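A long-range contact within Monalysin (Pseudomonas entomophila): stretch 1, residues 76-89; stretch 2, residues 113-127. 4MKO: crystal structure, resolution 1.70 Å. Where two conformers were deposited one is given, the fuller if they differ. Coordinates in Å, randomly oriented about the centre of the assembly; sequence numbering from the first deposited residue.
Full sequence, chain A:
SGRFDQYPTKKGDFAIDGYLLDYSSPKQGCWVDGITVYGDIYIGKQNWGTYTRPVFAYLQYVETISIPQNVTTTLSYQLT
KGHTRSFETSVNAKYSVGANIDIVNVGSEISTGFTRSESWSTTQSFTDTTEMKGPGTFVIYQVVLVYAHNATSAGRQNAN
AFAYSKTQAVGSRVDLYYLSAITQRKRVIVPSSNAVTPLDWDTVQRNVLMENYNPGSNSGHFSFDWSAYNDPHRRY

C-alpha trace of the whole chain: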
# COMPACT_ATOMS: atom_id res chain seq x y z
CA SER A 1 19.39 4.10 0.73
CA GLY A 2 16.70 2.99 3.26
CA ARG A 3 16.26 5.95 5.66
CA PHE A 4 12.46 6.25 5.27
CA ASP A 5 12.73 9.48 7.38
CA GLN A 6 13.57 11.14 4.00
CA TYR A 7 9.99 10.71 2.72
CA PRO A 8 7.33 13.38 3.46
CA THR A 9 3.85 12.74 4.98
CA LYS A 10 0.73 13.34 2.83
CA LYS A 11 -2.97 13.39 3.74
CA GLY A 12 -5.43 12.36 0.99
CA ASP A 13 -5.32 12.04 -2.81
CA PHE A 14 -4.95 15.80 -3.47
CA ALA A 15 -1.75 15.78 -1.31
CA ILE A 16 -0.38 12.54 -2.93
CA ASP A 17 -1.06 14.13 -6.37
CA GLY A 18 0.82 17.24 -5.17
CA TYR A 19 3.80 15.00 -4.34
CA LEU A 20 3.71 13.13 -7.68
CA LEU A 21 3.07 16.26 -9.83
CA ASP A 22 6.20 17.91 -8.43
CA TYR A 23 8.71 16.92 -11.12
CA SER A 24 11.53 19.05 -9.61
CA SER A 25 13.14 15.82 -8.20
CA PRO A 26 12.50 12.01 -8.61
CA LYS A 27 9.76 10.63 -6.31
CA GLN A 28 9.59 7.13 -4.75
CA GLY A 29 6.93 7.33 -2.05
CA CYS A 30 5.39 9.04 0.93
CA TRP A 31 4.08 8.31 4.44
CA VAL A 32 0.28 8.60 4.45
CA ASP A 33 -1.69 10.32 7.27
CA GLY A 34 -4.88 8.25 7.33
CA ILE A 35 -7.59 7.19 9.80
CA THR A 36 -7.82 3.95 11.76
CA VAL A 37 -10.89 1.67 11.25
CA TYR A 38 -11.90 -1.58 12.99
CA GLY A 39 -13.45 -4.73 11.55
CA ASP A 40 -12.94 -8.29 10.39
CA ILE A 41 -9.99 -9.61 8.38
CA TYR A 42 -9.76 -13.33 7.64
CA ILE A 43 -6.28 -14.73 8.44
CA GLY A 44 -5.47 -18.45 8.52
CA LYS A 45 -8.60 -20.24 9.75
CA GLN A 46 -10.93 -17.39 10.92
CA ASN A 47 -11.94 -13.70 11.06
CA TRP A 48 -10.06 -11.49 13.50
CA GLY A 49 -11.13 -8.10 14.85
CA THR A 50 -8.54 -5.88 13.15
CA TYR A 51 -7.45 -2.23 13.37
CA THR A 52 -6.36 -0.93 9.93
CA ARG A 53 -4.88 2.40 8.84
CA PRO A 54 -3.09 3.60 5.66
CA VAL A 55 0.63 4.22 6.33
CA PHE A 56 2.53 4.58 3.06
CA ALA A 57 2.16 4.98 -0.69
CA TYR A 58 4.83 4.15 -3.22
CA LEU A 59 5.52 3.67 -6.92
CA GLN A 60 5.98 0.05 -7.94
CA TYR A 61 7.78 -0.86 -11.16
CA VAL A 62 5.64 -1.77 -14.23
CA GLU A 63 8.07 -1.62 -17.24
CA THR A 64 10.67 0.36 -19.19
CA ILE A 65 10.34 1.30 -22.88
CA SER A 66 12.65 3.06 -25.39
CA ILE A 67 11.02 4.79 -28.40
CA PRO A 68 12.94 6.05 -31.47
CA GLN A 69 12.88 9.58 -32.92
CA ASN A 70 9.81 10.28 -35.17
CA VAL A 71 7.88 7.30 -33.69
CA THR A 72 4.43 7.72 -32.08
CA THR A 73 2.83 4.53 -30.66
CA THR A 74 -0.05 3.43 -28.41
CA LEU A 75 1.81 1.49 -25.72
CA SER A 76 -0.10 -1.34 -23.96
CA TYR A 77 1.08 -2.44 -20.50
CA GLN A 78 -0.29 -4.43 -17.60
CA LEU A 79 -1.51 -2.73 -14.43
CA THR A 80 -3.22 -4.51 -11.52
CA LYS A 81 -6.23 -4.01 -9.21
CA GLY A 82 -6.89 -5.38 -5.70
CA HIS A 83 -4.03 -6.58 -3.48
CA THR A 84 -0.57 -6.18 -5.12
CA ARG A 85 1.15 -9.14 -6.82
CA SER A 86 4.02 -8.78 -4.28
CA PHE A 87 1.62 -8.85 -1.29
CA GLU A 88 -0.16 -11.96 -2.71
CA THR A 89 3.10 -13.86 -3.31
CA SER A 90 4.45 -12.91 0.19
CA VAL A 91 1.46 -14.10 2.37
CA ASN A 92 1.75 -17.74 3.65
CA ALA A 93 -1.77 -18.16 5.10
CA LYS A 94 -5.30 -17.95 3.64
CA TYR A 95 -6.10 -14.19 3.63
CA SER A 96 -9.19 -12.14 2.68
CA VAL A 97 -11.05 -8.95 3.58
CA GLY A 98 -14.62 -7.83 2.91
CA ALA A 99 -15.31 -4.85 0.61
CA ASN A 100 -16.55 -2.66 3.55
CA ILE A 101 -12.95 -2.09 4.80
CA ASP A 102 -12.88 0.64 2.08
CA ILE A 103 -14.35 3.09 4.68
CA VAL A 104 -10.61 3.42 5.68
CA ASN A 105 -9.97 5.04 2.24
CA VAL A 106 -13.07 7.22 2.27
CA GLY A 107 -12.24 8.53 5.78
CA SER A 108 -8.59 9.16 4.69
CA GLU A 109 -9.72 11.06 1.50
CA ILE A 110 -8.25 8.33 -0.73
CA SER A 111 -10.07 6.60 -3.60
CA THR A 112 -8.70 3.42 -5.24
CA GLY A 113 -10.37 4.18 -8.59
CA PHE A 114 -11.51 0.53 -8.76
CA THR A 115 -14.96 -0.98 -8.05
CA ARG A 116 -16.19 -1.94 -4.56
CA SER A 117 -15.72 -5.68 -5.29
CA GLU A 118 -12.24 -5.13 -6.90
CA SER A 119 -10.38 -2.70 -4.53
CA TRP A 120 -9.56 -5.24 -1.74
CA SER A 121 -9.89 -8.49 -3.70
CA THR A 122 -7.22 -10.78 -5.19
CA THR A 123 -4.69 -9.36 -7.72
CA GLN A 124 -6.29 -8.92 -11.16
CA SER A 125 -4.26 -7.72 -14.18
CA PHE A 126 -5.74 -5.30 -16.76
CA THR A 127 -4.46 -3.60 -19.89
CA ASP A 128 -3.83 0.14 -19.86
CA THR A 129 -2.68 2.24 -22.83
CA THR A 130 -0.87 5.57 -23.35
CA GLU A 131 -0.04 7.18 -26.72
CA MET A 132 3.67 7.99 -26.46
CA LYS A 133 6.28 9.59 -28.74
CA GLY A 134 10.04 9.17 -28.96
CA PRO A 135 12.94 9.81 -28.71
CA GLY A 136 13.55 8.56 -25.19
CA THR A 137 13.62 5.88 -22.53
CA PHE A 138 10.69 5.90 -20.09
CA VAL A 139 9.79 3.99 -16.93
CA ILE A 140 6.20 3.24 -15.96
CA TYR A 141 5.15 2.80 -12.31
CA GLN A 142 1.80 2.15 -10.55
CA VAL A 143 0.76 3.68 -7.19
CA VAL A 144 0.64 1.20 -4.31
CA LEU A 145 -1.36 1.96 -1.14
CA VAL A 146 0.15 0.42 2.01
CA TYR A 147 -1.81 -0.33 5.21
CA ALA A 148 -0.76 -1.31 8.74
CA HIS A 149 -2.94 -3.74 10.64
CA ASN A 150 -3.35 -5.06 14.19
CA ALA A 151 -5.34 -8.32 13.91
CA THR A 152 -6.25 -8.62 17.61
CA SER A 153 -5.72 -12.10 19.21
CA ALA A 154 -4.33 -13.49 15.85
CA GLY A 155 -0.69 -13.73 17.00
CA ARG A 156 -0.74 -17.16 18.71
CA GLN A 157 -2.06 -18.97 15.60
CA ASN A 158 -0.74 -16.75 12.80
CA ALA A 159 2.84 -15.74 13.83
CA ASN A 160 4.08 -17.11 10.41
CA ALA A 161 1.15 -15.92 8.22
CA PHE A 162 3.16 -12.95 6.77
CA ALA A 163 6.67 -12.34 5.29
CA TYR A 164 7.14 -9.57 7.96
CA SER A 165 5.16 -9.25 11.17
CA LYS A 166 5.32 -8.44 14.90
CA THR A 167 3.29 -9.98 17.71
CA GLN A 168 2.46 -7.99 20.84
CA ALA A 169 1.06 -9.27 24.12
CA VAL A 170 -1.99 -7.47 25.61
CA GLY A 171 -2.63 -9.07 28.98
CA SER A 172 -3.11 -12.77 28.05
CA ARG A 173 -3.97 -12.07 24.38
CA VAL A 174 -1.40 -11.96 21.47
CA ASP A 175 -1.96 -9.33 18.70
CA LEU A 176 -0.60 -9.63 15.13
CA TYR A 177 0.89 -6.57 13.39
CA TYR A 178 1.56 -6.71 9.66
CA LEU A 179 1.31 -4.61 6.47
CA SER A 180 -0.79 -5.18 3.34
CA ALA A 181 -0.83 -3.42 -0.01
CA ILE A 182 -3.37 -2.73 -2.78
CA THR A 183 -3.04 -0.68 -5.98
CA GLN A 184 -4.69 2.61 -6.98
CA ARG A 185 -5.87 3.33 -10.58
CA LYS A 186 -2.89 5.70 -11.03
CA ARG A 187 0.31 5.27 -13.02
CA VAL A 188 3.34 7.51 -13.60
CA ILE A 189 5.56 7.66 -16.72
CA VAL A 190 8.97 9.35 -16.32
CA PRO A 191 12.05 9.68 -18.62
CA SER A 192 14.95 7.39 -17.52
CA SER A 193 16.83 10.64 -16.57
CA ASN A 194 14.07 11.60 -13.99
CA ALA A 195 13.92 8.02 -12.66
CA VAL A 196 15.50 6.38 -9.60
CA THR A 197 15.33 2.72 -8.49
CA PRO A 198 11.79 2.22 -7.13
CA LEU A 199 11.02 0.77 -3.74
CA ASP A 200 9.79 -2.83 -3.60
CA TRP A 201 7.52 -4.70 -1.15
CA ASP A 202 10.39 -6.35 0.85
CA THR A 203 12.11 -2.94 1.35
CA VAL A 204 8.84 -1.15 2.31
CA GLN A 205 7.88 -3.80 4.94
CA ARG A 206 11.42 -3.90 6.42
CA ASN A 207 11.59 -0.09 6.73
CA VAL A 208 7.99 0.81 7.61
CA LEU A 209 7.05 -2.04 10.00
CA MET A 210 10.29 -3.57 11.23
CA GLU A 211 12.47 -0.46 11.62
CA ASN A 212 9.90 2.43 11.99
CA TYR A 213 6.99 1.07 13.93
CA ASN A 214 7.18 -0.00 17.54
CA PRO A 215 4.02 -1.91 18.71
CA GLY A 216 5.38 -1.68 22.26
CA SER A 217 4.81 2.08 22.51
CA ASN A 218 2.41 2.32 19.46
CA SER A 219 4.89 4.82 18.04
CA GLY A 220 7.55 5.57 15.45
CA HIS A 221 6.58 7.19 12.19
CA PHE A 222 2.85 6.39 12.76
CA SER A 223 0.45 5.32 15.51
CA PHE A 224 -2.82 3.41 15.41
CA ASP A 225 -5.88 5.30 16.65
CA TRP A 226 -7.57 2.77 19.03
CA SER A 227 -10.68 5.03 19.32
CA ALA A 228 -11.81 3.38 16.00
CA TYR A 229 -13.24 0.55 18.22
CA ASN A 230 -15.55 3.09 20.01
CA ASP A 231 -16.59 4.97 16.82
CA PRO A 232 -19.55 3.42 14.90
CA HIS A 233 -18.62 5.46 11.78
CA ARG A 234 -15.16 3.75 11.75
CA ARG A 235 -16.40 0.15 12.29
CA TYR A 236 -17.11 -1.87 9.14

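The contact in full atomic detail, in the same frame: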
# COMPACT_ATOMS: atom_id res chain seq x y z
N SER A 76 0.76 -0.53 -24.82
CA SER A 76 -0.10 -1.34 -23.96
C SER A 76 0.78 -1.94 -22.87
O SER A 76 1.87 -2.45 -23.16
CB SER A 76 -0.75 -2.48 -24.75
OG SER A 76 -1.86 -2.03 -25.51
N TYR A 77 0.31 -1.90 -21.63
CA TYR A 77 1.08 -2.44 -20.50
C TYR A 77 0.11 -2.96 -19.48
O TYR A 77 -1.06 -2.56 -19.48
CB TYR A 77 2.04 -1.39 -19.89
CG TYR A 77 1.40 -0.04 -19.68
CD1 TYR A 77 0.71 0.26 -18.50
CD2 TYR A 77 1.42 0.93 -20.68
CE1 TYR A 77 0.09 1.50 -18.32
CE2 TYR A 77 0.77 2.15 -20.53
CZ TYR A 77 0.11 2.44 -19.34
OH TYR A 77 -0.52 3.65 -19.20
N GLN A 78 0.58 -3.84 -18.60
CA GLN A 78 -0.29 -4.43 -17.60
C GLN A 78 -0.23 -3.72 -16.27
O GLN A 78 0.85 -3.58 -15.68
CB GLN A 78 0.05 -5.93 -17.40
CG GLN A 78 -0.20 -6.82 -18.63
CD GLN A 78 -1.63 -6.75 -19.12
OE1 GLN A 78 -2.55 -7.21 -18.45
NE2 GLN A 78 -1.83 -6.11 -20.27
N LEU A 79 -1.38 -3.28 -15.78
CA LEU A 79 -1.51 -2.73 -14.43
C LEU A 79 -2.30 -3.77 -13.64
O LEU A 79 -2.78 -4.75 -14.22
CB LEU A 79 -2.23 -1.37 -14.43
CG LEU A 79 -1.55 -0.21 -15.17
CD1 LEU A 79 -2.38 1.07 -15.04
CD2 LEU A 79 -0.13 0.07 -14.67
N THR A 80 -2.43 -3.58 -12.33
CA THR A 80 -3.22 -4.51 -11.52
C THR A 80 -4.19 -3.77 -10.61
O THR A 80 -4.00 -2.58 -10.31
CB THR A 80 -2.32 -5.47 -10.70
OG1 THR A 80 -1.59 -4.71 -9.73
CG2 THR A 80 -1.38 -6.30 -11.57
N LYS A 81 -5.24 -4.48 -10.17
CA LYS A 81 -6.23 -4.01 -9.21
C LYS A 81 -6.35 -5.03 -8.08
O LYS A 81 -6.03 -6.19 -8.29
CB LYS A 81 -7.58 -3.68 -9.87
CG LYS A 81 -8.27 -4.81 -10.62
CD LYS A 81 -9.30 -4.23 -11.59
CE LYS A 81 -9.84 -5.27 -12.54
NZ LYS A 81 -10.83 -4.69 -13.48
N GLY A 82 -6.78 -4.56 -6.90
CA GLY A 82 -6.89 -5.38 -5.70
C GLY A 82 -5.57 -5.42 -4.97
O GLY A 82 -4.73 -4.53 -5.16
N HIS A 83 -5.33 -6.47 -4.16
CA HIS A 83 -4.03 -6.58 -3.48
C HIS A 83 -2.89 -6.68 -4.52
O HIS A 83 -3.10 -7.20 -5.63
CB HIS A 83 -4.01 -7.79 -2.52
CG HIS A 83 -4.80 -7.54 -1.27
ND1 HIS A 83 -6.18 -7.64 -1.26
CD2 HIS A 83 -4.38 -7.16 -0.04
CE1 HIS A 83 -6.55 -7.35 -0.02
NE2 HIS A 83 -5.50 -7.06 0.75
N THR A 84 -1.70 -6.15 -4.18
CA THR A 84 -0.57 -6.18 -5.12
C THR A 84 -0.08 -7.60 -5.37
O THR A 84 -0.23 -8.46 -4.51
CB THR A 84 0.60 -5.32 -4.62
OG1 THR A 84 1.17 -5.96 -3.48
CG2 THR A 84 0.19 -3.89 -4.32
N ARG A 85 0.58 -7.83 -6.52
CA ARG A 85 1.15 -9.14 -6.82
C ARG A 85 2.18 -9.50 -5.74
O ARG A 85 2.18 -10.63 -5.27
CB ARG A 85 1.81 -9.15 -8.21
CG ARG A 85 2.15 -10.57 -8.70
CD ARG A 85 0.92 -11.37 -9.12
NE ARG A 85 0.31 -10.89 -10.37
CZ ARG A 85 -0.91 -11.23 -10.80
NH1 ARG A 85 -1.67 -12.04 -10.06
NH2 ARG A 85 -1.37 -10.76 -11.94
N SER A 86 3.02 -8.53 -5.32
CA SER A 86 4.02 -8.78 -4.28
C SER A 86 3.39 -9.17 -2.95
O SER A 86 3.88 -10.11 -2.32
CB SER A 86 4.95 -7.58 -4.09
OG SER A 86 5.67 -7.32 -5.27
N PHE A 87 2.29 -8.48 -2.54
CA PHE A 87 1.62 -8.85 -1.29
C PHE A 87 1.12 -10.29 -1.37
O PHE A 87 1.37 -11.08 -0.46
CB PHE A 87 0.47 -7.90 -0.91
CG PHE A 87 -0.30 -8.38 0.29
CD1 PHE A 87 0.21 -8.23 1.57
CD2 PHE A 87 -1.53 -9.03 0.14
CE1 PHE A 87 -0.50 -8.69 2.68
CE2 PHE A 87 -2.25 -9.47 1.25
CZ PHE A 87 -1.73 -9.30 2.52
N GLU A 88 0.40 -10.62 -2.47
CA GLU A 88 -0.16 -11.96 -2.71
C GLU A 88 0.87 -13.07 -2.65
O GLU A 88 0.63 -14.08 -2.00
CB GLU A 88 -0.93 -12.00 -4.03
CG GLU A 88 -2.34 -11.48 -3.88
CD GLU A 88 -3.40 -12.19 -4.69
OE1 GLU A 88 -3.08 -12.73 -5.78
OE2 GLU A 88 -4.56 -12.20 -4.24
N THR A 89 2.03 -12.86 -3.29
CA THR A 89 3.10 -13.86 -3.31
C THR A 89 3.77 -14.02 -1.93
O THR A 89 4.21 -15.12 -1.60
CB THR A 89 4.11 -13.57 -4.43
OG1 THR A 89 4.68 -12.29 -4.21
CG2 THR A 89 3.49 -13.59 -5.81
N GLY A 113 -10.07 4.03 -7.16
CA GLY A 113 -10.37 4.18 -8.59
C GLY A 113 -10.86 2.89 -9.19
O GLY A 113 -11.15 2.83 -10.40
N PHE A 114 -11.00 1.84 -8.35
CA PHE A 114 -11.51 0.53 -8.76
C PHE A 114 -12.88 0.29 -8.12
O PHE A 114 -13.28 1.04 -7.22
CB PHE A 114 -10.50 -0.59 -8.43
CG PHE A 114 -9.16 -0.42 -9.09
CD1 PHE A 114 -9.05 -0.41 -10.48
CD2 PHE A 114 -8.00 -0.27 -8.34
CE1 PHE A 114 -7.80 -0.24 -11.10
CE2 PHE A 114 -6.75 -0.15 -8.95
CZ PHE A 114 -6.66 -0.15 -10.33
N THR A 115 -13.63 -0.73 -8.59
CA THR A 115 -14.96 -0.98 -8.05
C THR A 115 -14.90 -1.51 -6.61
O THR A 115 -13.83 -1.94 -6.13
CB THR A 115 -15.81 -1.89 -8.95
OG1 THR A 115 -15.34 -3.23 -8.85
CG2 THR A 115 -15.86 -1.42 -10.41
N ARG A 116 -16.05 -1.47 -5.93
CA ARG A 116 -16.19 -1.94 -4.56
C ARG A 116 -15.74 -3.40 -4.41
O ARG A 116 -15.04 -3.72 -3.46
CB ARG A 116 -17.64 -1.75 -4.10
CG ARG A 116 -17.84 -2.04 -2.62
CD ARG A 116 -19.21 -1.63 -2.10
NE ARG A 116 -19.42 -2.13 -0.74
CZ ARG A 116 -19.03 -1.50 0.37
NH1 ARG A 116 -18.41 -0.33 0.29
NH2 ARG A 116 -19.26 -2.05 1.56
N SER A 117 -16.09 -4.27 -5.36
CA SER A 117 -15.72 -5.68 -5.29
C SER A 117 -14.26 -5.97 -5.69
O SER A 117 -13.75 -7.05 -5.39
CB SER A 117 -16.68 -6.53 -6.13
OG SER A 117 -16.50 -6.27 -7.51
N GLU A 118 -13.59 -5.01 -6.37
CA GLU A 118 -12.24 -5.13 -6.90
C GLU A 118 -11.14 -4.60 -5.96
O GLU A 118 -10.07 -5.18 -5.93
CB GLU A 118 -12.13 -4.31 -8.19
CG GLU A 118 -12.73 -4.93 -9.44
CD GLU A 118 -12.74 -3.98 -10.64
OE1 GLU A 118 -12.46 -2.77 -10.48
OE2 GLU A 118 -13.04 -4.47 -11.75
N SER A 119 -11.37 -3.45 -5.31
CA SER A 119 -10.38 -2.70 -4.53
C SER A 119 -9.55 -3.52 -3.54
O SER A 119 -8.33 -3.30 -3.45
CB SER A 119 -11.06 -1.54 -3.82
OG SER A 119 -11.60 -0.62 -4.75
N TRP A 120 -10.20 -4.46 -2.80
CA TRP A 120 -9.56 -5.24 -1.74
C TRP A 120 -9.57 -6.75 -2.02
O TRP A 120 -9.33 -7.57 -1.13
CB TRP A 120 -10.22 -4.92 -0.39
CG TRP A 120 -10.01 -3.50 0.06
CD1 TRP A 120 -10.78 -2.42 -0.25
CD2 TRP A 120 -8.94 -3.02 0.88
NE1 TRP A 120 -10.28 -1.29 0.37
CE2 TRP A 120 -9.14 -1.62 1.06
CE3 TRP A 120 -7.85 -3.64 1.53
CZ2 TRP A 120 -8.32 -0.85 1.88
CZ3 TRP A 120 -7.03 -2.86 2.34
CH2 TRP A 120 -7.26 -1.48 2.50
N SER A 121 -9.83 -7.10 -3.27
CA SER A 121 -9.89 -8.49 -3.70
C SER A 121 -8.50 -9.00 -4.08
O SER A 121 -7.48 -8.36 -3.80
CB SER A 121 -10.87 -8.63 -4.88
OG SER A 121 -11.20 -9.99 -5.12
N THR A 122 -8.46 -10.19 -4.72
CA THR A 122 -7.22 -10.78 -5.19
C THR A 122 -6.68 -9.97 -6.37
O THR A 122 -7.47 -9.29 -7.05
CB THR A 122 -7.44 -12.26 -5.56
OG1 THR A 122 -8.47 -12.35 -6.55
CG2 THR A 122 -7.79 -13.12 -4.34
N THR A 123 -5.36 -10.05 -6.61
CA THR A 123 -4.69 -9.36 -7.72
C THR A 123 -5.34 -9.76 -9.06
O THR A 123 -5.50 -10.96 -9.35
CB THR A 123 -3.19 -9.71 -7.79
OG1 THR A 123 -2.61 -9.69 -6.48
CG2 THR A 123 -2.42 -8.77 -8.71
N GLN A 124 -5.71 -8.74 -9.84
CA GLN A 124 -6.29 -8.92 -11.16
C GLN A 124 -5.57 -7.97 -12.12
O GLN A 124 -5.53 -6.77 -11.87
CB GLN A 124 -7.81 -8.68 -11.15
CG GLN A 124 -8.50 -8.87 -12.51
CD GLN A 124 -8.40 -10.28 -13.04
OE1 GLN A 124 -8.95 -11.23 -12.48
NE2 GLN A 124 -7.69 -10.44 -14.15
N SER A 125 -4.97 -8.53 -13.18
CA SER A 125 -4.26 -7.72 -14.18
C SER A 125 -5.27 -7.13 -15.17
O SER A 125 -6.34 -7.71 -15.39
CB SER A 125 -3.23 -8.56 -14.93
OG SER A 125 -3.87 -9.56 -15.71
N PHE A 126 -4.93 -5.98 -15.75
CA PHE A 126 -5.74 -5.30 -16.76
C PHE A 126 -4.83 -4.49 -17.64
O PHE A 126 -3.77 -4.03 -17.19
CB PHE A 126 -6.89 -4.45 -16.17
CG PHE A 126 -6.48 -3.19 -15.44
CD1 PHE A 126 -6.08 -3.24 -14.11
CD2 PHE A 126 -6.54 -1.96 -16.07
CE1 PHE A 126 -5.73 -2.07 -13.43
CE2 PHE A 126 -6.19 -0.79 -15.39
CZ PHE A 126 -5.80 -0.85 -14.07
N THR A 127 -5.23 -4.33 -18.91
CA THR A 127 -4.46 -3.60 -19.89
C THR A 127 -4.76 -2.12 -19.80
O THR A 127 -5.94 -1.72 -19.77
CB THR A 127 -4.76 -4.15 -21.32
OG1 THR A 127 -4.58 -5.57 -21.30
CG2 THR A 127 -3.87 -3.52 -22.40
O HOH W 1 -7.09 -2.05 -5.59
O HOH W 2 -4.34 -11.31 -12.92
O HOH W 3 -4.66 -13.21 -8.10

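The two stretches join as antiparallel strands: the N-to-C directions of 76-81 and 124-127 differ by 142°, and their axes approach to 4.5 Å. The register is fixed by two hydrogen-bonded pairs. Leu 79 N donates to Phe 126 O and Phe 126 N to Leu 79 O, both at 2.9 Å; Lys 81 N reaches Gln 124 O at 2.9 Å, and Gln 124 N returns to Lys 81 O at 3.0 Å. Between them sits the non-hydrogen-bonded pair Thr 80 and Ser 125, whose CA atoms are 4.3 Å apart.

Past Lys 81 the partner becomes the type I turn Glu 118 to Ser 121. Gly 82, at phi 86°, packs its CA 3.2 Å from Glu 118 O; an ideal CB here would lie 2.7 Å from both Ser 121 O and Thr 122 O, a clash. His 83 then grips the turn twice, since its N and its ring ND1 each donate to Ser 121 O at 2.9 Å, with N-H...O angles of 175° and 164°.

On the sheet face carrying Leu 79 and Lys 81, aromatic rings cover aliphatic carbon. Leu 79 CB lies over the Phe 126 ring, 3.6 Å from CZ, and Lys 81 CB sits 3.4 Å from the centroid of the Phe 114 ring, only 3° off its normal. The lysine chain extends, chi2 to chi4 all t, to place NZ 2.8 Å from Glu 118 OE2 in a salt bridge. On the other face, Gln 78 NE2 donates to Thr 127 OG1 at 3.0 Å, nearly linearly.

Thr 123 links strand to helix: its OG1 donates to His 83 O at 2.7 Å, its N makes a weak bond to Glu 88 OE2 at 3.3 Å, and its CG2 lies over the Arg 85 guanidinium, 3.6 Å from CZ.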